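Local coordinates for protein caltubin, EF-hand (Lymnaea stagnalis, PDB 6VAN) that binds calcium, as expected of an EF-hand protein, with strontium filling the metal sites in this crystal, at residues R11-T25 with N57-M70. Sequence-based numbering, arbitrary orientation.
Sequences RFIRWLDHDNDGQST and NGAIDFVPEYVHDM. With SR (strontium ion), chain D; SR (strontium ion), chain C.
F12 meets F62 over one face and turns its edge atom CD1 to the face of Y66, an aromatic cluster of two oblique pairs: the F12 and Y66 centroids lie 4.9 Å apart with planes at 54°, and the F12 and F62 planes at 58°. The F12 ring, its CG anti to the backbone N (chi1 -171°), takes F62 CB 3.9 Å from its centroid, with L16 CB over the opposite face. F12 CD1 sits above the centre of the Y66 ring, 3.5 Å from Y66 CG, and M70 CG covers that ring's other face. Were Y66 an alanine, F12 CD1 would probably lose the ring face it rests on, and a gap would open beside L16 CD1. S24 and I60 form an antiparallel hydrogen-bonded pair, S24 N to I60 O at 2.8 Å and I60 N to S24 O at 2.9 Å; F62 N, starting helix 62-71, donates to G22 O just past the sheet. Q23 NE2 donates to the syn lone pair of D61 OD1 at 2.7 Å, and N57 ND2 to the same oxygen, while D61 OD2 binds strontium. Q23 O binds the other strontium, so this short sheet couples two metal loops, as in paired EF-hands. Beyond it, helix 26-34 brings V29 against S24 and I60, and helix 42-52 adds F48 to I60.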
ATOM      1  N   ARG A  11       0.478   8.118  11.722  1.00 24.71           N
ATOM      2  CA  ARG A  11       0.609   7.042  10.704  1.00 26.35           C
ATOM      3  C   ARG A  11       1.963   7.122  10.015  1.00 24.22           C
ATOM      4  O   ARG A  11       2.562   6.050   9.756  1.00 26.28           O
ATOM      5  CB  ARG A  11      -0.426   7.207   9.596  1.00 28.80           C
ATOM      6  CG  ARG A  11      -1.795   6.641   9.905  1.00 32.99           C
ATOM      7  CD  ARG A  11      -2.418   6.329   8.566  1.00 35.60           C
ATOM      8  NE  ARG A  11      -3.414   7.276   8.104  1.00 38.24           N
ATOM      9  CZ  ARG A  11      -3.654   7.539   6.819  1.00 40.15           C
ATOM     10  NH1 ARG A  11      -4.600   8.400   6.483  1.00 41.08           N
ATOM     11  NH2 ARG A  11      -2.945   6.946   5.872  1.00 41.06           N
ATOM     12  N   PHE A  12       2.382   8.327   9.642  1.00 21.47           N
ATOM     13  CA  PHE A  12       3.661   8.590   8.943  1.00 21.93           C
ATOM     14  C   PHE A  12       4.798   8.122   9.850  1.00 22.58           C
ATOM     15  O   PHE A  12       5.680   7.398   9.352  1.00 23.02           O
ATOM     16  CB  PHE A  12       3.797  10.063   8.549  1.00 19.47           C
ATOM     17  CG  PHE A  12       4.966  10.359   7.640  1.00 19.51           C
ATOM     18  CD1 PHE A  12       4.906  10.069   6.286  1.00 18.59           C
ATOM     19  CD2 PHE A  12       6.130  10.928   8.136  1.00 18.93           C
ATOM     20  CE1 PHE A  12       5.977  10.347   5.448  1.00 19.16           C
ATOM     21  CE2 PHE A  12       7.201  11.194   7.298  1.00 19.17           C
ATOM     22  CZ  PHE A  12       7.123  10.915   5.956  1.00 18.83           C
ATOM     23  N   ILE A  13       4.763   8.493  11.123  1.00 25.49           N
ATOM     24  CA  ILE A  13       5.766   8.056  12.147  1.00 26.84           C
ATOM     25  C   ILE A  13       5.777   6.527  12.209  1.00 29.89           C
ATOM     26  O   ILE A  13       6.856   5.934  11.988  1.00 31.89           O
ATOM     27  CB  ILE A  13       5.466   8.678  13.519  1.00 26.08           C
ATOM     28  CG1 ILE A  13       5.836  10.158  13.537  1.00 24.61           C
ATOM     29  CG2 ILE A  13       6.166   7.898  14.631  1.00 26.93           C
ATOM     30  CD1 ILE A  13       5.225  10.925  14.683  1.00 23.52           C
ATOM     31  N   ARG A  14       4.620   5.917  12.460  1.00 32.47           N
ATOM     32  CA  ARG A  14       4.497   4.473  12.792  1.00 35.18           C
ATOM     33  C   ARG A  14       4.891   3.574  11.604  1.00 33.97           C
ATOM     34  O   ARG A  14       5.350   2.437  11.875  1.00 35.17           O
ATOM     35  CB  ARG A  14       3.078   4.171  13.279  1.00 38.48           C
ATOM     36  CG  ARG A  14       2.868   2.742  13.769  1.00 41.02           C
ATOM     37  CD  ARG A  14       2.084   1.878  12.794  1.00 43.35           C
ATOM     38  NE  ARG A  14       0.964   2.620  12.234  1.00 44.48           N
ATOM     39  CZ  ARG A  14      -0.156   2.937  12.886  1.00 44.66           C
ATOM     40  NH1 ARG A  14      -0.341   2.553  14.141  1.00 47.33           N
ATOM     41  NH2 ARG A  14      -1.094   3.645  12.273  1.00 44.58           N
ATOM     42  N   TRP A  15       4.708   4.048  10.358  0.50 32.53           N
ATOM     43  CA  TRP A  15       4.950   3.283   9.098  0.50 31.04           C
ATOM     44  C   TRP A  15       6.298   3.655   8.466  0.50 29.00           C
ATOM     45  O   TRP A  15       7.069   2.725   8.178  0.50 27.69           O
ATOM     46  CB  TRP A  15       3.827   3.508   8.074  0.50 32.73           C
ATOM     47  CG  TRP A  15       2.535   2.810   8.370  0.50 34.70           C
ATOM     48  CD1 TRP A  15       1.284   3.242   8.042  0.50 34.44           C
ATOM     49  CD2 TRP A  15       2.358   1.555   9.056  0.50 35.63           C
ATOM     50  NE1 TRP A  15       0.342   2.348   8.473  0.50 34.98           N
ATOM     51  CE2 TRP A  15       0.969   1.302   9.099  0.50 36.25           C
ATOM     52  CE3 TRP A  15       3.229   0.625   9.636  0.50 36.61           C
ATOM     53  CZ2 TRP A  15       0.438   0.163   9.702  0.50 36.57           C
ATOM     54  CZ3 TRP A  15       2.703  -0.497  10.234  0.50 36.99           C
ATOM     55  CH2 TRP A  15       1.325  -0.725  10.262  0.50 37.40           C
ATOM     56  N   LEU A  16       6.536   4.954   8.220  1.00 26.48           N
ATOM     57  CA  LEU A  16       7.540   5.456   7.240  1.00 24.58           C
ATOM     58  C   LEU A  16       8.700   6.233   7.887  1.00 23.74           C
ATOM     59  O   LEU A  16       9.744   6.316   7.245  1.00 23.84           O
ATOM     60  CB  LEU A  16       6.814   6.353   6.230  1.00 23.02           C
ATOM     61  CG  LEU A  16       5.883   5.639   5.253  1.00 23.18           C
ATOM     62  CD1 LEU A  16       5.182   6.640   4.352  1.00 24.34           C
ATOM     63  CD2 LEU A  16       6.644   4.619   4.409  1.00 23.28           C
ATOM     64  N   ASP A  17       8.511   6.837   9.053  1.00 24.40           N
ATOM     65  CA  ASP A  17       9.501   7.789   9.628  1.00 23.45           C
ATOM     66  C   ASP A  17       9.548   7.612  11.141  1.00 25.03           C
ATOM     67  O   ASP A  17       9.080   8.519  11.869  1.00 25.42           O
ATOM     68  CB  ASP A  17       9.176   9.227   9.211  1.00 23.58           C
ATOM     69  CG  ASP A  17      10.153  10.284   9.720  1.00 24.46           C
ATOM     70  OD1 ASP A  17      11.345   9.932   9.962  1.00 24.13           O
ATOM     71  OD2 ASP A  17       9.739  11.450   9.865  1.00 23.13           O
ATOM     72  N   HIS A  18      10.087   6.480  11.605  1.00 26.20           N
ATOM     73  CA  HIS A  18      10.066   6.086  13.035  1.00 26.96           C
ATOM     74  C   HIS A  18      10.728   7.167  13.914  1.00 23.65           C
ATOM     75  O   HIS A  18      10.332   7.261  15.091  1.00 27.41           O
ATOM     76  CB  HIS A  18      10.714   4.707  13.233  1.00 28.98           C
ATOM     77  CG  HIS A  18      10.010   3.595  12.522  1.00 33.30           C
ATOM     78  ND1 HIS A  18      10.692   2.526  11.950  1.00 34.34           N
ATOM     79  CD2 HIS A  18       8.700   3.375  12.287  1.00 34.62           C
ATOM     80  CE1 HIS A  18       9.821   1.702  11.393  1.00 36.09           C
ATOM     81  NE2 HIS A  18       8.589   2.201  11.587  1.00 36.83           N
ATOM     82  N   ASP A  19      11.674   7.941  13.353  1.00 23.99           N
ATOM     83  CA  ASP A  19      12.510   8.957  14.052  1.00 24.66           C
ATOM     84  C   ASP A  19      11.843  10.341  14.025  1.00 25.87           C
ATOM     85  O   ASP A  19      12.375  11.273  14.663  1.00 24.87           O
ATOM     86  CB  ASP A  19      13.914   9.016  13.443  1.00 24.41           C
ATOM     87  CG  ASP A  19      14.679   7.725  13.616  1.00 24.14           C
ATOM     88  OD1 ASP A  19      14.744   7.253  14.777  1.00 25.97           O
ATOM     89  OD2 ASP A  19      15.179   7.196  12.608  1.00 25.66           O
ATOM     90  N   ASN A  20      10.715  10.466  13.327  1.00 24.79           N
ATOM     91  CA  ASN A  20       9.967  11.744  13.215  1.00 24.83           C
ATOM     92  C   ASN A  20      10.920  12.875  12.798  1.00 23.94           C
ATOM     93  O   ASN A  20      10.812  13.949  13.369  1.00 23.75           O
ATOM     94  CB  ASN A  20       9.263  12.108  14.526  1.00 25.13           C
ATOM     95  CG  ASN A  20       8.339  13.298  14.359  1.00 24.89           C
ATOM     96  OD1 ASN A  20       7.705  13.424  13.314  1.00 23.72           O
ATOM     97  ND2 ASN A  20       8.270  14.170  15.355  1.00 24.26           N
ATOM     98  N   ASP A  21      11.793  12.668  11.812  1.00 23.95           N
ATOM     99  CA  ASP A  21      12.687  13.747  11.305  1.00 24.60           C
ATOM    100  C   ASP A  21      11.996  14.479  10.144  1.00 23.85           C
ATOM    101  O   ASP A  21      12.548  15.479   9.666  1.00 24.98           O
ATOM    102  CB  ASP A  21      14.080  13.205  10.942  1.00 24.81           C
ATOM    103  CG  ASP A  21      14.061  12.046   9.969  1.00 25.20           C
ATOM    104  OD1 ASP A  21      13.414  12.186   8.898  1.00 25.26           O
ATOM    105  OD2 ASP A  21      14.670  10.971  10.304  1.00 24.08           O
ATOM    106  N   GLY A  22      10.836  13.982   9.700  1.00 22.72           N
ATOM    107  CA  GLY A  22      10.008  14.606   8.649  1.00 23.57           C
ATOM    108  C   GLY A  22      10.201  13.953   7.288  1.00 22.53           C
ATOM    109  O   GLY A  22       9.467  14.312   6.350  1.00 21.37           O
ATOM    110  N   GLN A  23      11.178  13.048   7.157  1.00 24.01           N
ATOM    111  CA  GLN A  23      11.509  12.358   5.888  1.00 23.31           C
ATOM    112  C   GLN A  23      11.443  10.837   6.068  1.00 21.66           C
ATOM    113  O   GLN A  23      11.872  10.314   7.154  1.00 19.53           O
ATOM    114  CB  GLN A  23      12.922  12.720   5.421  1.00 25.42           C
ATOM    115  CG  GLN A  23      13.117  14.202   5.140  1.00 29.63           C
ATOM    116  CD  GLN A  23      14.221  14.431   4.137  1.00 30.20           C
ATOM    117  OE1 GLN A  23      15.229  13.736   4.129  1.00 36.05           O
ATOM    118  NE2 GLN A  23      14.029  15.413   3.271  1.00 32.40           N
ATOM    119  N   SER A  24      10.912  10.156   5.054  1.00 19.86           N
ATOM    120  CA  SER A  24      11.029   8.693   4.878  1.00 21.10           C
ATOM    121  C   SER A  24      12.040   8.458   3.762  1.00 19.06           C
ATOM    122  O   SER A  24      11.752   8.749   2.588  1.00 19.78           O
ATOM    123  CB  SER A  24       9.707   8.037   4.621  1.00 19.48           C
ATOM    124  OG  SER A  24       9.820   6.627   4.790  1.00 22.23           O
ATOM    125  N   THR A  25      13.258   8.089   4.187  1.00 23.39           N
ATOM    126  CA  THR A  25      14.392   7.770   3.303  1.00 24.00           C
ATOM    127  C   THR A  25      14.264   6.315   2.855  1.00 25.79           C
ATOM    128  O   THR A  25      13.409   5.586   3.400  1.00 24.14           O
ATOM    129  CB  THR A  25      15.738   8.023   4.001  1.00 24.65           C
ATOM    130  OG1 THR A  25      15.837   7.164   5.136  1.00 25.61           O
ATOM    131  CG2 THR A  25      15.902   9.459   4.450  1.00 23.67           C
ATOM    132  N   ASN A  57      14.109  15.188  -3.802  1.00 22.57           N
ATOM    133  CA  ASN A  57      15.203  15.022  -2.805  1.00 23.09           C
ATOM    134  C   ASN A  57      15.413  13.529  -2.477  1.00 23.81           C
ATOM    135  O   ASN A  57      16.120  13.232  -1.498  1.00 24.43           O
ATOM    136  CB  ASN A  57      14.953  15.874  -1.554  1.00 22.16           C
ATOM    137  CG  ASN A  57      13.798  15.379  -0.720  1.00 21.39           C
ATOM    138  OD1 ASN A  57      13.008  14.534  -1.189  1.00 18.56           O
ATOM    139  ND2 ASN A  57      13.687  15.855   0.511  1.00 22.29           N
ATOM    140  N   GLY A  58      14.753  12.626  -3.221  1.00 23.96           N
ATOM    141  CA  GLY A  58      14.898  11.161  -3.109  1.00 22.85           C
ATOM    142  C   GLY A  58      14.240  10.581  -1.864  1.00 21.97           C
ATOM    143  O   GLY A  58      14.462   9.404  -1.574  1.00 23.67           O
ATOM    144  N   ALA A  59      13.415  11.362  -1.156  1.00 18.97           N
ATOM    145  CA  ALA A  59      12.780  10.971   0.117  1.00 18.75           C
ATOM    146  C   ALA A  59      11.306  11.389   0.077  1.00 17.14           C
ATOM    147  O   ALA A  59      10.965  12.297  -0.728  1.00 16.75           O
ATOM    148  CB  ALA A  59      13.490  11.608   1.276  1.00 21.38           C
ATOM    149  N   ILE A  60      10.463  10.712   0.847  1.00 17.05           N
ATOM    150  CA  ILE A  60       9.055  11.174   1.025  1.00 16.52           C
ATOM    151  C   ILE A  60       9.044  12.117   2.225  1.00 15.68           C
ATOM    152  O   ILE A  60       9.344  11.677   3.318  1.00 14.94           O
ATOM    153  CB  ILE A  60       8.052  10.018   1.216  1.00 16.39           C
ATOM    154  CG1 ILE A  60       8.097   9.015   0.050  1.00 17.38           C
ATOM    155  CG2 ILE A  60       6.650  10.581   1.425  1.00 16.00           C
ATOM    156  CD1 ILE A  60       7.300   7.757   0.278  1.00 18.29           C
ATOM    157  N   ASP A  61       8.698  13.383   1.980  1.00 15.45           N
ATOM    158  CA  ASP A  61       8.644  14.429   3.017  1.00 16.08           C
ATOM    159  C   ASP A  61       7.221  14.454   3.571  1.00 14.64           C
ATOM    160  O   ASP A  61       6.296  14.546   2.763  1.00 16.74           O
ATOM    161  CB  ASP A  61       9.089  15.743   2.404  1.00 16.70           C
ATOM    162  CG  ASP A  61      10.511  15.645   1.876  1.00 16.54           C
ATOM    163  OD1 ASP A  61      11.426  15.625   2.714  1.00 20.21           O
ATOM    164  OD2 ASP A  61      10.672  15.676   0.665  1.00 17.15           O
ATOM    165  N   PHE A  62       7.044  14.398   4.885  1.00 15.90           N
ATOM    166  CA  PHE A  62       5.688  14.521   5.474  1.00 15.03           C
ATOM    167  C   PHE A  62       5.035  15.785   4.910  1.00 15.09           C
ATOM    168  O   PHE A  62       3.929  15.725   4.412  1.00 15.56           O
ATOM    169  CB  PHE A  62       5.708  14.541   6.995  1.00 15.76           C
ATOM    170  CG  PHE A  62       4.330  14.677   7.572  1.00 16.65           C
ATOM    171  CD1 PHE A  62       3.447  13.609   7.533  1.00 17.33           C
ATOM    172  CD2 PHE A  62       3.885  15.881   8.080  1.00 16.40           C
ATOM    173  CE1 PHE A  62       2.153  13.750   8.013  1.00 16.99           C
ATOM    174  CE2 PHE A  62       2.589  16.016   8.561  1.00 17.36           C
ATOM    175  CZ  PHE A  62       1.738  14.943   8.543  1.00 17.52           C
ATOM    176  N   VAL A  63       5.744  16.907   4.965  1.00 16.24           N
ATOM    177  CA  VAL A  63       5.286  18.146   4.288  1.00 17.59           C
ATOM    178  C   VAL A  63       6.323  18.534   3.240  1.00 17.54           C
ATOM    179  O   VAL A  63       7.520  18.549   3.539  1.00 18.79           O
ATOM    180  CB  VAL A  63       4.964  19.263   5.300  1.00 19.62           C
ATOM    181  CG1 VAL A  63       3.615  19.019   5.936  1.00 19.81           C
ATOM    182  CG2 VAL A  63       6.008  19.405   6.371  1.00 20.77           C
ATOM    183  N   PRO A  64       5.909  18.866   1.997  1.00 18.30           N
ATOM    184  CA  PRO A  64       4.493  18.908   1.593  1.00 18.20           C
ATOM    185  C   PRO A  64       3.881  17.595   1.075  1.00 17.99           C
ATOM    186  O   PRO A  64       2.685  17.540   0.891  1.00 18.29           O
ATOM    187  CB  PRO A  64       4.523  19.854   0.394  1.00 19.49           C
ATOM    188  CG  PRO A  64       5.869  19.586  -0.231  1.00 20.29           C
ATOM    189  CD  PRO A  64       6.796  19.356   0.940  1.00 19.53           C
ATOM    190  N   GLU A  65       4.718  16.572   0.831  1.00 16.64           N
ATOM    191  CA  GLU A  65       4.389  15.443  -0.085  1.00 15.98           C
ATOM    192  C   GLU A  65       3.343  14.518   0.524  1.00 16.43           C
ATOM    193  O   GLU A  65       2.333  14.250  -0.172  1.00 18.69           O
ATOM    194  CB  GLU A  65       5.665  14.681  -0.449  1.00 16.61           C
ATOM    195  CG  GLU A  65       6.611  15.559  -1.227  1.00 16.63           C
ATOM    196  CD  GLU A  65       8.021  15.064  -1.429  1.00 17.13           C
ATOM    197  OE1 GLU A  65       8.417  14.105  -0.766  1.00 15.41           O
ATOM    198  OE2 GLU A  65       8.701  15.672  -2.264  1.00 17.26           O
ATOM    199  N   TYR A  66       3.545  14.013   1.728  1.00 15.33           N
ATOM    200  CA  TYR A  66       2.594  13.049   2.328  1.00 15.61           C
ATOM    201  C   TYR A  66       1.273  13.776   2.572  1.00 15.16           C
ATOM    202  O   TYR A  66       0.221  13.205   2.249  1.00 15.62           O
ATOM    203  CB  TYR A  66       3.158  12.420   3.599  1.00 16.33           C
ATOM    204  CG  TYR A  66       2.394  11.231   4.125  1.00 17.25           C
ATOM    205  CD1 TYR A  66       2.506   9.984   3.526  1.00 18.53           C
ATOM    206  CD2 TYR A  66       1.618  11.323   5.263  1.00 18.26           C
ATOM    207  CE1 TYR A  66       1.834   8.874   4.027  1.00 20.25           C
ATOM    208  CE2 TYR A  66       0.948  10.229   5.779  1.00 20.43           C
ATOM    209  CZ  TYR A  66       1.047   9.001   5.159  1.00 20.90           C
ATOM    210  OH  TYR A  66       0.358   7.927   5.676  1.00 24.02           O
ATOM    211  N   VAL A  67       1.298  14.997   3.081  1.00 16.13           N
ATOM    212  CA  VAL A  67       0.037  15.724   3.383  1.00 17.03           C
ATOM    213  C   VAL A  67      -0.693  15.992   2.071  1.00 17.85           C
ATOM    214  O   VAL A  67      -1.927  15.753   2.016  1.00 18.71           O
ATOM    215  CB  VAL A  67       0.290  17.010   4.182  1.00 15.86           C
ATOM    216  CG1 VAL A  67      -0.971  17.850   4.274  1.00 15.48           C
ATOM    217  CG2 VAL A  67       0.818  16.699   5.563  1.00 15.29           C
ATOM    218  N   HIS A  68       0.008  16.446   1.034  1.00 19.57           N
ATOM    219  CA  HIS A  68      -0.610  16.760  -0.281  1.00 22.97           C
ATOM    220  C   HIS A  68      -1.322  15.507  -0.800  1.00 23.51           C
ATOM    221  O   HIS A  68      -2.517  15.603  -1.151  1.00 25.76           O
ATOM    222  CB  HIS A  68       0.418  17.300  -1.284  1.00 24.87           C
ATOM    223  CG  HIS A  68      -0.188  17.568  -2.617  1.00 27.82           C
ATOM    224  ND1 HIS A  68      -0.919  18.711  -2.873  1.00 32.41           N
ATOM    225  CD2 HIS A  68      -0.229  16.827  -3.744  1.00 29.99           C
ATOM    226  CE1 HIS A  68      -1.369  18.675  -4.117  1.00 31.08           C
ATOM    227  NE2 HIS A  68      -0.949  17.536  -4.672  1.00 31.54           N
ATOM    228  N   ASP A  69      -0.631  14.372  -0.783  1.00 22.69           N
ATOM    229  CA  ASP A  69      -1.108  13.077  -1.337  1.00 23.10           C
ATOM    230  C   ASP A  69      -2.337  12.596  -0.574  1.00 24.83           C
ATOM    231  O   ASP A  69      -3.278  12.091  -1.177  1.00 26.32           O
ATOM    232  CB  ASP A  69      -0.023  12.006  -1.263  1.00 22.37           C
HETATM  233  N   MSE A  70      -2.294  12.714   0.756  1.00 21.92           N
HETATM  234  CA  MSE A  70      -3.313  12.132   1.619  1.00 24.70           C
HETATM  235  C   MSE A  70      -4.451  13.108   1.904  1.00 23.06           C
HETATM  236  O   MSE A  70      -5.523  12.660   2.291  1.00 24.49           O
HETATM  237  CB  MSE A  70      -2.698  11.683   2.947  1.00 29.53           C
HETATM  238  CG  MSE A  70      -1.671  10.613   2.798  1.00 35.10           C
HETATM  239 SE   MSE A  70      -2.566   8.950   2.364  1.00 50.48          SE
HETATM  240  CE  MSE A  70      -1.171   7.831   1.573  1.00 47.28           C
TER
HETATM  241 SR    SR D 202      10.726  14.579  -1.411  1.00 25.30          SR
HETATM  242 SR    SR C 201      13.558   9.492   8.584  0.70 19.50          SR
HETATM  243  O   HOH W   1       8.404  17.083   6.248  0.50 14.85           O
HETATM  244  O   HOH W   2      11.090  16.769   5.176  1.00 35.25           O
HETATM  245  O   HOH W   3      15.601  10.634   7.353  1.00 32.13           O